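Side-chain contacts in hemolysin BL lytic component L1 (Bacillus cereus, PDB 7NMQ), which serves as a lytic component of the hemolysin BL enterotoxin, an alpha-helical pore-forming toxin, and probably acts on target-cell membranes together with its partner components: residues V37-N41 / I42-S46; T129-I132 / K133-D137; I207-I210 / A211-G215; I219-G223 / G224-P228; T319-L322 / D323-S327. All coordinates share one frame; numbering follows the deposited sequence. Where two conformers were deposited one is given.

Interaction 1 of 5, residues V37-N41 / I42-S46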
loop_
_atom_site.group_PDB
_atom_site.type_symbol
_atom_site.label_atom_id
_atom_site.label_comp_id
_atom_site.label_asym_id
_atom_site.label_seq_id
_atom_site.Cartn_x
_atom_site.Cartn_y
_atom_site.Cartn_z
ATOM N N VAL A 37 17.408 12.123 -16.392
ATOM C CA VAL A 37 17.293 13.599 -16.548
ATOM C C VAL A 37 18.159 14.040 -17.720
ATOM O O VAL A 37 19.326 13.658 -17.837
ATOM C CB VAL A 37 17.658 14.332 -15.255
ATOM C CG1 VAL A 37 19.110 14.163 -14.833
ATOM C CG2 VAL A 37 17.347 15.807 -15.337
ATOM N N ASN A 38 17.588 14.906 -18.538
ATOM C CA ASN A 38 18.293 15.482 -19.692
ATOM C C ASN A 38 18.912 16.826 -19.303
ATOM O O ASN A 38 18.212 17.828 -19.211
ATOM C CB ASN A 38 17.343 15.614 -20.885
ATOM C CG ASN A 38 18.040 16.161 -22.125
ATOM O OD1 ASN A 38 19.233 16.470 -22.137
ATOM N ND2 ASN A 38 17.268 16.286 -23.175
ATOM N N LEU A 39 20.222 16.826 -19.123
ATOM C CA LEU A 39 21.010 18.083 -19.003
ATOM C C LEU A 39 22.106 18.115 -20.058
ATOM O O LEU A 39 23.173 18.716 -19.823
ATOM C CB LEU A 39 21.566 18.189 -17.589
ATOM C CG LEU A 39 20.506 18.654 -16.597
ATOM C CD1 LEU A 39 20.979 18.415 -15.186
ATOM C CD2 LEU A 39 20.132 20.123 -16.814
ATOM N N SER A 40 21.873 17.492 -21.197
ATOM C CA SER A 40 22.874 17.475 -22.282
ATOM C C SER A 40 23.014 18.892 -22.858
ATOM O O SER A 40 22.013 19.604 -22.971
ATOM C CB SER A 40 22.509 16.485 -23.326
ATOM O OG SER A 40 21.349 16.914 -24.007
ATOM N N ASN A 41 24.242 19.276 -23.191
ATOM C CA ASN A 41 24.594 20.580 -23.812
ATOM C C ASN A 41 24.317 21.727 -22.853
ATOM O O ASN A 41 24.089 22.851 -23.294
ATOM C CB ASN A 41 23.857 20.817 -25.138
ATOM C CG ASN A 41 24.492 21.930 -25.951
ATOM O OD1 ASN A 41 25.699 21.926 -26.138
ATOM N ND2 ASN A 41 23.711 22.892 -26.428
ATOM N N ILE A 42 24.418 21.471 -21.556
ATOM C CA ILE A 42 24.453 22.522 -20.526
ATOM C C ILE A 42 25.784 22.340 -19.827
ATOM O O ILE A 42 26.102 21.195 -19.438
ATOM C CB ILE A 42 23.242 22.422 -19.606
ATOM C CG1 ILE A 42 22.000 22.730 -20.442
ATOM C CG2 ILE A 42 23.375 23.322 -18.379
ATOM C CD1 ILE A 42 20.727 22.489 -19.745
ATOM N N ASP A 43 26.573 23.416 -19.785
ATOM C CA ASP A 43 27.908 23.349 -19.142
ATOM C C ASP A 43 27.698 23.365 -17.630
ATOM O O ASP A 43 27.310 24.393 -17.092
ATOM C CB ASP A 43 28.866 24.456 -19.573
ATOM C CG ASP A 43 30.264 24.315 -18.971
ATOM O OD1 ASP A 43 30.565 23.254 -18.337
ATOM O OD2 ASP A 43 31.062 25.248 -19.187
ATOM N N LEU A 44 27.976 22.245 -16.992
ATOM C CA LEU A 44 27.802 22.099 -15.528
ATOM C C LEU A 44 29.158 22.091 -14.840
ATOM O O LEU A 44 29.167 21.980 -13.575
ATOM C CB LEU A 44 27.083 20.778 -15.247
ATOM C CG LEU A 44 25.752 20.568 -15.938
ATOM C CD1 LEU A 44 25.264 19.159 -15.678
ATOM C CD2 LEU A 44 24.751 21.601 -15.457
ATOM N N GLY A 45 30.238 22.193 -15.620
ATOM C CA GLY A 45 31.584 21.969 -15.088
ATOM C C GLY A 45 31.797 20.513 -14.718
ATOM O O GLY A 45 30.872 19.685 -14.828
ATOM N N SER A 46 32.992 20.171 -14.284
ATOM C CA SER A 46 33.320 18.770 -13.974
ATOM C C SER A 46 32.493 18.343 -12.766
ATOM O O SER A 46 32.087 17.173 -12.722
ATOM C CB SER A 46 34.783 18.609 -13.751
ATOM O OG SER A 46 35.458 18.649 -14.999
HETATM O O HOH W 1 25.718 18.555 -19.409
#
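The carbonyl oxygen Leu39 O is shared by two donors at a type II beta turn that runs from Leu39 to Ile42, just ahead of helix 45-103. Across the turn Ile42 N reaches it only weakly, at 3.5 Å from Leu39 O. A water holds it more firmly, donating to Leu39 O at 2.6 Å and also to Ile42 O, so that solvent bridges the two ends of a loosely closed turn. Side chains close it further. With chi1 at -66°, Ile42 sets CG1 beside its own backbone nitrogen, and the extended chain carries CD1 to within 3.8 Å of Leu39 CD2, a contact of one methyl on another as the two side chains cross obliquely. Leu44 adds its CD1 methyl from the following loop, near Leu39 CB. The flanks are polar. An Asx turn precedes the beta turn, Ser40 N donating to Asn38 OD1 within the carbonyl plane. The apolar side rests on Leu162 of helix 161-169, which both Leu39 and Leu44 touch, and on Leu52 of helix 45-103. This is therefore a surface link between helices whose leucines face inward while Asn38, Ser40 and Asn41 face solvent. Beyond it, Asp43 caps the approach to the helix: Gly45 N meets Asp43 OD1 at 2.9 Å, from above the carboxylate plane.

Interaction 2 of 5, residues T129-I132 / K133-D137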
loop_
_atom_site.group_PDB
_atom_site.type_symbol
_atom_site.label_atom_id
_atom_site.label_comp_id
_atom_site.label_asym_id
_atom_site.label_seq_id
_atom_site.Cartn_x
_atom_site.Cartn_y
_atom_site.Cartn_z
ATOM N N THR A 129 5.880 -12.712 9.432
ATOM C CA THR A 129 7.225 -12.343 9.926
ATOM C C THR A 129 8.211 -12.318 8.759
ATOM O O THR A 129 9.020 -11.358 8.663
ATOM C CB THR A 129 7.719 -13.306 11.001
ATOM O OG1 THR A 129 6.843 -13.041 12.091
ATOM C CG2 THR A 129 9.173 -13.088 11.352
ATOM N N ASP A 130 8.141 -13.309 7.879
ATOM C CA ASP A 130 9.068 -13.392 6.716
ATOM C C ASP A 130 8.818 -12.232 5.744
ATOM O O ASP A 130 9.770 -11.679 5.176
ATOM C CB ASP A 130 8.933 -14.728 5.990
ATOM C CG ASP A 130 9.369 -15.901 6.860
ATOM O OD1 ASP A 130 10.071 -15.656 7.898
ATOM O OD2 ASP A 130 9.012 -17.032 6.509
ATOM N N VAL A 131 7.569 -11.891 5.543
ATOM C CA VAL A 131 7.210 -10.804 4.616
ATOM C C VAL A 131 7.696 -9.504 5.230
ATOM O O VAL A 131 8.267 -8.669 4.515
ATOM C CB VAL A 131 5.714 -10.768 4.321
ATOM C CG1 VAL A 131 5.347 -9.558 3.483
ATOM C CG2 VAL A 131 5.261 -12.045 3.653
ATOM N N ILE A 132 7.493 -9.300 6.506
ATOM C CA ILE A 132 8.007 -8.085 7.162
ATOM C C ILE A 132 9.530 -8.022 6.994
ATOM O O ILE A 132 10.019 -6.888 6.761
ATOM C CB ILE A 132 7.532 -8.015 8.614
ATOM C CG1 ILE A 132 5.999 -7.901 8.703
ATOM C CG2 ILE A 132 8.295 -6.917 9.343
ATOM C CD1 ILE A 132 5.452 -8.076 10.089
ATOM N N LYS A 133 10.265 -9.126 7.124
ATOM C CA LYS A 133 11.749 -9.055 6.994
ATOM C C LYS A 133 12.090 -8.615 5.562
ATOM O O LYS A 133 13.015 -7.754 5.398
ATOM C CB LYS A 133 12.410 -10.393 7.366
ATOM C CG LYS A 133 13.930 -10.475 7.186
ATOM C CD LYS A 133 14.747 -9.228 7.534
ATOM C CE LYS A 133 16.254 -9.428 7.552
ATOM N NZ LYS A 133 16.751 -10.235 6.408
ATOM N N MET A 134 11.446 -9.219 4.560
ATOM C CA MET A 134 11.641 -8.843 3.137
ATOM C C MET A 134 11.359 -7.350 2.962
ATOM O O MET A 134 12.175 -6.640 2.313
ATOM C CB MET A 134 10.781 -9.737 2.242
ATOM C CG MET A 134 10.800 -9.452 0.786
ATOM S SD MET A 134 9.882 -7.968 0.271
ATOM C CE MET A 134 8.236 -8.495 0.700
ATOM N N LEU A 135 10.296 -6.834 3.577
ATOM C CA LEU A 135 9.977 -5.396 3.424
ATOM C C LEU A 135 10.990 -4.514 4.132
ATOM O O LEU A 135 11.260 -3.403 3.613
ATOM C CB LEU A 135 8.575 -5.078 3.902
ATOM C CG LEU A 135 7.476 -5.639 3.037
ATOM C CD1 LEU A 135 6.141 -5.371 3.704
ATOM C CD2 LEU A 135 7.507 -5.058 1.630
ATOM N N GLN A 136 11.506 -4.939 5.271
ATOM C CA GLN A 136 12.505 -4.143 6.003
ATOM C C GLN A 136 13.757 -4.049 5.141
ATOM O O GLN A 136 14.281 -2.920 5.036
ATOM C CB GLN A 136 12.784 -4.737 7.384
ATOM C CG GLN A 136 13.598 -3.760 8.223
ATOM C CD GLN A 136 12.912 -2.412 8.274
ATOM O OE1 GLN A 136 13.425 -1.389 7.810
ATOM N NE2 GLN A 136 11.731 -2.405 8.866
ATOM N N ASP A 137 14.178 -5.154 4.520
ATOM C CA ASP A 137 15.358 -5.174 3.626
ATOM C C ASP A 137 15.104 -4.171 2.476
ATOM O O ASP A 137 15.989 -3.369 2.118
ATOM C CB ASP A 137 15.673 -6.565 3.085
ATOM C CG ASP A 137 16.163 -7.579 4.111
ATOM O OD1 ASP A 137 16.649 -7.162 5.189
ATOM O OD2 ASP A 137 16.093 -8.778 3.806
#
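Lys133 opens the next turn of helix 107-154 by donating its backbone N to Thr129 O at 3.0 Å, while its CB lies near Asp130 O. Its CG stands anti to the nitrogen (chi1 176°), and bends at chi2 and chi4 fold the aliphatic chain so that NZ reaches the carboxylate of Asp137, one turn on. Met134 continues the alpha-helical pattern, its N bonding to Asp130 O. Its side chain is doubly bent and runs alongside Val131, bringing the terminal methyl CE to 4.1 Å from Val131 CG1. Leu135 follows with N bonded to Val131 O; its CG sits 3.5 Å from that same Val131 O, and CD1 approaches the methyl CG1 that Met134 also touches. Gln136 bonds through N to Ile132 O, and its CB lies near that same oxygen. Asp137 closes the sequence as an acceptor: Lys133 NZ lies 3.1 Å from Asp137 OD2, on the syn lone pair, with a weaker bond to OD1. The helix is thus two-sided. Val131 and Met134 pack against helix 45-103, Leu135 meets Ile301 and Leu304 of helix 275-325, and the charged pair stands on the exposed side. The chemistry implies that apolar contacts join this helix to the bundle, whereas the i to i+4 salt bridge pairs its charges within one helix, linking residues one turn apart.

Interaction 3 of 5, residues I207-I210 / A211-G215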
loop_
_atom_site.group_PDB
_atom_site.type_symbol
_atom_site.label_atom_id
_atom_site.label_comp_id
_atom_site.label_asym_id
_atom_site.label_seq_id
_atom_site.Cartn_x
_atom_site.Cartn_y
_atom_site.Cartn_z
ATOM N N ILE A 207 -12.226 -1.381 -1.192
ATOM C CA ILE A 207 -11.847 -2.161 -2.402
ATOM C C ILE A 207 -12.493 -1.525 -3.626
ATOM O O ILE A 207 -11.857 -1.548 -4.702
ATOM C CB ILE A 207 -12.217 -3.639 -2.211
ATOM C CG1 ILE A 207 -11.381 -4.301 -1.116
ATOM C CG2 ILE A 207 -12.231 -4.399 -3.509
ATOM C CD1 ILE A 207 -9.932 -4.148 -1.185
ATOM N N LEU A 208 -13.726 -1.042 -3.512
ATOM C CA LEU A 208 -14.383 -0.410 -4.684
ATOM C C LEU A 208 -13.612 0.851 -5.089
ATOM O O LEU A 208 -13.427 1.092 -6.308
ATOM C CB LEU A 208 -15.821 -0.055 -4.355
ATOM C CG LEU A 208 -16.764 -1.250 -4.237
ATOM C CD1 LEU A 208 -18.097 -0.854 -3.618
ATOM C CD2 LEU A 208 -16.987 -1.890 -5.581
ATOM N N VAL A 209 -13.143 1.616 -4.106
ATOM C CA VAL A 209 -12.410 2.882 -4.390
ATOM C C VAL A 209 -11.060 2.523 -5.000
ATOM O O VAL A 209 -10.674 3.118 -6.041
ATOM C CB VAL A 209 -12.267 3.769 -3.160
ATOM C CG1 VAL A 209 -11.363 4.949 -3.469
ATOM C CG2 VAL A 209 -13.632 4.177 -2.606
ATOM N N ILE A 210 -10.350 1.574 -4.408
ATOM C CA ILE A 210 -9.048 1.137 -4.971
ATOM C C ILE A 210 -9.222 0.701 -6.426
ATOM O O ILE A 210 -8.370 1.055 -7.259
ATOM C CB ILE A 210 -8.441 0.025 -4.115
ATOM C CG1 ILE A 210 -8.031 0.571 -2.749
ATOM C CG2 ILE A 210 -7.295 -0.644 -4.878
ATOM C CD1 ILE A 210 -7.744 -0.508 -1.714
ATOM N N ALA A 211 -10.232 -0.086 -6.739
ATOM C CA ALA A 211 -10.412 -0.592 -8.122
ATOM C C ALA A 211 -10.706 0.591 -9.040
ATOM O O ALA A 211 -10.148 0.634 -10.156
ATOM C CB ALA A 211 -11.509 -1.609 -8.207
ATOM N N ALA A 212 -11.554 1.504 -8.613
ATOM C CA ALA A 212 -11.936 2.669 -9.466
ATOM C C ALA A 212 -10.722 3.537 -9.742
ATOM O O ALA A 212 -10.509 3.939 -10.886
ATOM C CB ALA A 212 -13.011 3.470 -8.773
ATOM N N ILE A 213 -9.936 3.809 -8.727
ATOM C CA ILE A 213 -8.733 4.657 -8.932
ATOM C C ILE A 213 -7.737 3.894 -9.774
ATOM O O ILE A 213 -7.231 4.478 -10.760
ATOM C CB ILE A 213 -8.125 5.056 -7.582
ATOM C CG1 ILE A 213 -9.082 5.975 -6.825
ATOM C CG2 ILE A 213 -6.741 5.690 -7.829
ATOM C CD1 ILE A 213 -8.639 6.325 -5.426
ATOM N N GLY A 214 -7.389 2.666 -9.404
ATOM C CA GLY A 214 -6.347 1.935 -10.148
ATOM C C GLY A 214 -6.711 1.854 -11.615
ATOM O O GLY A 214 -5.816 2.057 -12.464
ATOM N N GLY A 215 -7.982 1.587 -11.927
ATOM C CA GLY A 215 -8.423 1.393 -13.305
ATOM C C GLY A 215 -8.388 2.683 -14.109
ATOM O O GLY A 215 -8.371 2.558 -15.324
#
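Val209 and Ile213 meet through complementary first torsions: in Val209 chi1 of 173° places CG1 beside the carbonyl carbon, and in Ile213 chi1 of -66° sets CG1 beside the backbone nitrogen, with chi2 extending the chain to CD1. The two side chains lie next to each other and point the same way, one helical turn apart, and Ile213 CD1 comes to 3.6 Å from Val209 CG1. The isoleucine also covers the backbone of its partner, since its CG1 is 3.4 Å from Val209 O. That oxygen accepts from Ile213 N at 2.9 Å, nearly along the C=O axis, so one carbonyl is both bonded and shielded by the same residue. One residue further, Gly214 N bonds to Ile210 O, and the short residues Ala211 and Ala212 leave their methyls close to the carbonyls of Ile207 and Leu208. The whole turn belongs to a predicted transmembrane segment, which agrees with its apolar sequence, although here it is packed within the folded chain. Helix 203-216 lies between several neighbours: Val209 and Ile213 touch helix 173-200 at Trp197 and Val194, and Ile207 and Ile210 meet Phe356 of helix 330-357.

Interaction 4 of 5, residues I219-G223 / G224-P228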
loop_
_atom_site.group_PDB
_atom_site.type_symbol
_atom_site.label_atom_id
_atom_site.label_comp_id
_atom_site.label_asym_id
_atom_site.label_seq_id
_atom_site.Cartn_x
_atom_site.Cartn_y
_atom_site.Cartn_z
ATOM N N ILE A 219 -0.325 7.819 -16.412
ATOM C CA ILE A 219 0.934 8.523 -16.054
ATOM C C ILE A 219 1.295 9.400 -17.258
ATOM O O ILE A 219 1.453 8.834 -18.356
ATOM C CB ILE A 219 2.023 7.511 -15.674
ATOM C CG1 ILE A 219 1.600 6.449 -14.631
ATOM C CG2 ILE A 219 3.258 8.314 -15.269
ATOM C CD1 ILE A 219 1.407 6.909 -13.261
ATOM N N VAL A 220 1.403 10.716 -17.076
ATOM C CA VAL A 220 1.754 11.652 -18.196
ATOM C C VAL A 220 3.188 12.115 -18.011
ATOM O O VAL A 220 3.524 12.527 -16.885
ATOM C CB VAL A 220 0.776 12.843 -18.320
ATOM C CG1 VAL A 220 1.287 13.969 -19.210
ATOM C CG2 VAL A 220 -0.557 12.344 -18.845
ATOM N N VAL A 221 4.012 11.985 -19.038
ATOM C CA VAL A 221 5.406 12.488 -18.968
ATOM C C VAL A 221 5.446 13.778 -19.803
ATOM O O VAL A 221 5.147 13.747 -21.018
ATOM C CB VAL A 221 6.444 11.484 -19.492
ATOM C CG1 VAL A 221 7.869 11.989 -19.301
ATOM C CG2 VAL A 221 6.237 10.113 -18.835
ATOM N N THR A 222 5.820 14.860 -19.148
ATOM C CA THR A 222 5.987 16.217 -19.747
ATOM C C THR A 222 7.322 16.802 -19.330
ATOM O O THR A 222 7.542 16.854 -18.141
ATOM C CB THR A 222 4.968 17.192 -19.156
ATOM O OG1 THR A 222 3.659 16.655 -19.299
ATOM C CG2 THR A 222 5.025 18.543 -19.827
ATOM N N GLY A 223 8.138 17.317 -20.267
ATOM C CA GLY A 223 9.472 17.852 -19.931
ATOM C C GLY A 223 10.303 16.929 -19.032
ATOM O O GLY A 223 11.056 17.431 -18.184
ATOM N N GLY A 224 10.232 15.614 -19.227
ATOM C CA GLY A 224 11.010 14.632 -18.443
ATOM C C GLY A 224 10.458 14.408 -17.059
ATOM O O GLY A 224 11.034 13.577 -16.307
ATOM N N THR A 225 9.262 14.918 -16.744
ATOM C CA THR A 225 8.617 14.670 -15.431
ATOM C C THR A 225 7.395 13.783 -15.638
ATOM O O THR A 225 6.503 14.123 -16.405
ATOM C CB THR A 225 8.213 15.973 -14.754
ATOM O OG1 THR A 225 9.344 16.798 -14.499
ATOM C CG2 THR A 225 7.545 15.723 -13.430
ATOM N N ALA A 226 7.339 12.648 -14.946
ATOM C CA ALA A 226 6.166 11.747 -14.945
ATOM C C ALA A 226 5.274 12.090 -13.758
ATOM O O ALA A 226 5.755 12.202 -12.606
ATOM C CB ALA A 226 6.622 10.316 -14.920
ATOM N N THR A 227 3.981 12.181 -14.022
ATOM C CA THR A 227 2.977 12.629 -13.017
ATOM C C THR A 227 1.723 11.792 -13.231
ATOM O O THR A 227 1.237 11.727 -14.363
ATOM C CB THR A 227 2.693 14.130 -13.249
ATOM O OG1 THR A 227 3.909 14.861 -13.082
ATOM C CG2 THR A 227 1.679 14.740 -12.320
ATOM N N PRO A 228 1.176 11.125 -12.187
ATOM C CA PRO A 228 -0.090 10.432 -12.335
ATOM C C PRO A 228 -1.291 11.370 -12.296
ATOM O O PRO A 228 -1.241 12.426 -11.708
ATOM C CB PRO A 228 -0.213 9.492 -11.154
ATOM C CG PRO A 228 0.859 9.895 -10.236
ATOM C CD PRO A 228 1.759 10.930 -10.861
HETATM O O HOH W 2 10.178 18.689 -16.293
#
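Val220 and Thr227 face each other as a hydrogen-bonded pair in a two-residue beta hairpin whose type I' turn spans Thr222 to Thr225. Val220 N gives a bond to Thr227 O, and Thr227 N returns one to Val220 O; Thr222 and Thr225 repeat the exchange beside the turn. Both turn residues, Gly223 and Gly224, have positive phi, as this turn type requires.

Side chains on the face of Ile219, Val221, Ala226 and Pro228 form an apolar row. In Ile219, chi1 at -50° sets CG1 beside the backbone nitrogen and CG2 anti to it. The bend at chi2 of -71° then turns CD1 across the strands to 3.7 Å from Pro228 CB, while CG2 leans to the small methyl of Ala226. Val221 places its branches in the same two positions (chi1 -175°) but uses the other one, offering CG2, the branch beside its nitrogen, to the same methyl at 3.9 Å from Ala226 CB. That methyl is therefore clasped from both branched neighbours on the opposite strand.

Ile219, Ala226 and Pro228 in turn touch Thr30 of helix 10-33, and Thr225 on the other face packs on helix 275-325. In ClyA-like toxins a short hairpin of this kind is part of the membrane-active head, consistent with the predicted transmembrane segment that includes 219-222. At the turn, Thr225 N meets Thr222 O at 2.9 Å from well above the carbonyl plane, and Thr225 OG1 donates to a water 2.7 Å away.

Interaction 5 of 5, residues T319-L322 / D323-S327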
loop_
_atom_site.group_PDB
_atom_site.type_symbol
_atom_site.label_atom_id
_atom_site.label_comp_id
_atom_site.label_asym_id
_atom_site.label_seq_id
_atom_site.Cartn_x
_atom_site.Cartn_y
_atom_site.Cartn_z
ATOM N N THR A 319 -6.562 -21.643 21.054
ATOM C CA THR A 319 -5.838 -22.509 22.022
ATOM C C THR A 319 -6.584 -22.533 23.354
ATOM O O THR A 319 -6.635 -23.581 23.944
ATOM C CB THR A 319 -4.403 -22.029 22.184
ATOM O OG1 THR A 319 -3.761 -22.069 20.898
ATOM C CG2 THR A 319 -3.627 -22.894 23.142
ATOM N N ASP A 320 -7.233 -21.453 23.734
ATOM C CA ASP A 320 -8.096 -21.423 24.936
ATOM C C ASP A 320 -9.236 -22.446 24.761
ATOM O O ASP A 320 -9.493 -23.238 25.684
ATOM C CB ASP A 320 -8.652 -20.030 25.180
ATOM C CG ASP A 320 -9.368 -19.909 26.492
ATOM O OD1 ASP A 320 -8.750 -20.218 27.534
ATOM O OD2 ASP A 320 -10.556 -19.575 26.438
ATOM N N LEU A 321 -9.899 -22.473 23.603
ATOM C CA LEU A 321 -10.944 -23.487 23.351
ATOM C C LEU A 321 -10.315 -24.871 23.437
ATOM O O LEU A 321 -10.860 -25.765 24.130
ATOM C CB LEU A 321 -11.584 -23.241 21.983
ATOM C CG LEU A 321 -12.628 -24.289 21.561
ATOM C CD1 LEU A 321 -13.693 -24.515 22.642
ATOM C CD2 LEU A 321 -13.254 -23.903 20.217
ATOM N N LEU A 322 -9.220 -25.103 22.716
ATOM C CA LEU A 322 -8.606 -26.444 22.673
ATOM C C LEU A 322 -8.329 -26.906 24.102
ATOM O O LEU A 322 -8.661 -28.057 24.437
ATOM C CB LEU A 322 -7.310 -26.326 21.866
ATOM C CG LEU A 322 -6.538 -27.624 21.754
ATOM C CD1 LEU A 322 -7.277 -28.616 20.883
ATOM C CD2 LEU A 322 -5.147 -27.361 21.217
ATOM N N ASP A 323 -7.770 -26.040 24.922
ATOM C CA ASP A 323 -7.306 -26.434 26.271
ATOM C C ASP A 323 -8.478 -26.688 27.210
ATOM O O ASP A 323 -8.289 -27.401 28.151
ATOM C CB ASP A 323 -6.447 -25.327 26.873
ATOM C CG ASP A 323 -5.067 -25.239 26.269
ATOM O OD1 ASP A 323 -4.715 -26.181 25.501
ATOM O OD2 ASP A 323 -4.369 -24.211 26.527
ATOM N N ASN A 324 -9.626 -26.086 26.955
ATOM C CA ASN A 324 -10.805 -26.153 27.834
ATOM C C ASN A 324 -11.668 -27.360 27.497
ATOM O O ASN A 324 -12.466 -27.726 28.346
ATOM C CB ASN A 324 -11.668 -24.915 27.644
ATOM C CG ASN A 324 -11.115 -23.660 28.269
ATOM O OD1 ASN A 324 -10.008 -23.635 28.834
ATOM N ND2 ASN A 324 -11.875 -22.587 28.125
ATOM N N ILE A 325 -11.543 -27.950 26.304
ATOM C CA ILE A 325 -12.521 -28.991 25.883
ATOM C C ILE A 325 -12.466 -30.189 26.824
ATOM O O ILE A 325 -13.539 -30.719 27.169
ATOM C CB ILE A 325 -12.262 -29.399 24.416
ATOM C CG1 ILE A 325 -12.790 -28.296 23.503
ATOM C CG2 ILE A 325 -12.926 -30.740 24.101
ATOM C CD1 ILE A 325 -12.272 -28.339 22.104
ATOM N N ASP A 326 -11.309 -30.634 27.283
ATOM C CA ASP A 326 -11.314 -31.933 27.999
ATOM C C ASP A 326 -12.082 -31.792 29.323
ATOM O O ASP A 326 -12.752 -32.741 29.685
ATOM C CB ASP A 326 -9.932 -32.538 28.181
ATOM C CG ASP A 326 -9.525 -33.351 26.947
ATOM O OD1 ASP A 326 -10.443 -33.805 26.149
ATOM O OD2 ASP A 326 -8.337 -33.605 26.831
ATOM N N SER A 327 -11.968 -30.676 30.023
ATOM C CA SER A 327 -12.612 -30.516 31.354
ATOM C C SER A 327 -14.039 -29.987 31.225
ATOM O O SER A 327 -14.764 -30.012 32.216
ATOM C CB SER A 327 -11.813 -29.644 32.261
ATOM O OG SER A 327 -11.657 -28.375 31.668
HETATM O O HOH W 3 -8.676 -30.052 26.321
#
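Ile325 packs closely on the turn before it: its CG1 lies 3.2 Å from Leu321 O and 4.0 Å from Leu321 CD1. Leu321 CG stands anti to its backbone nitrogen (chi1 176°), and a bend at chi2 brings CD1 round toward the isoleucine, giving a branch-on-branch contact on the buried side of helix 275-325. Asn324 is equally tight, its amide carbon CG 3.1 Å from Asp320 O. Its amide plane is turned 75° from the carboxylate of Asp320, and ND2 finds its hydrogen bond at Tyr3 OH instead.

The other side is looser and polar. Asp323 runs alongside Thr319, with OD2 3.7 Å from the methyl Thr319 CG2, a van der Waals approach; the threonine hydroxyl is engaged with Gly315 O. Backbone bonding also slackens near this end of the helix. Asp323 N still bonds soundly to Thr319 O, but Asn324 N divides itself between Leu321 O at 3.1 Å and a weak bond to Asp320 O, and both bonds of Ile325 N are weak. A water takes up part of the slack, donating to Leu322 O at 2.7 Å and accepting from Asp326 N.

Among its neighbours, the contact rests on helix 107-154 through Leu110 and Lys111, the latter also in a salt bridge with Asp326, while Leu321 and Ile325 meet Ile336 and Phe333 of helix 330-357.

The five contacts follow one another in series along an elongated, largely helical chain. Interactions 1 and 5 mark its far ends, their centres about 73 Å apart on opposite sides of the chain's centre, and interaction 2 lies between them on helix 107-154, which also touches the helix of interaction 5. Interactions 3 and 4 adjoin in sequence, helix 203-216 running into the hairpin of strands 217-222 and 225-230, with centres about 22 Å apart. Helix 275-325 carries interaction 5 and also packs against interactions 1, 2 and 4. Long helices thus tie the distant ends together, while the predicted membrane-spanning region stays folded against them, consistent with a monomer before membrane insertion.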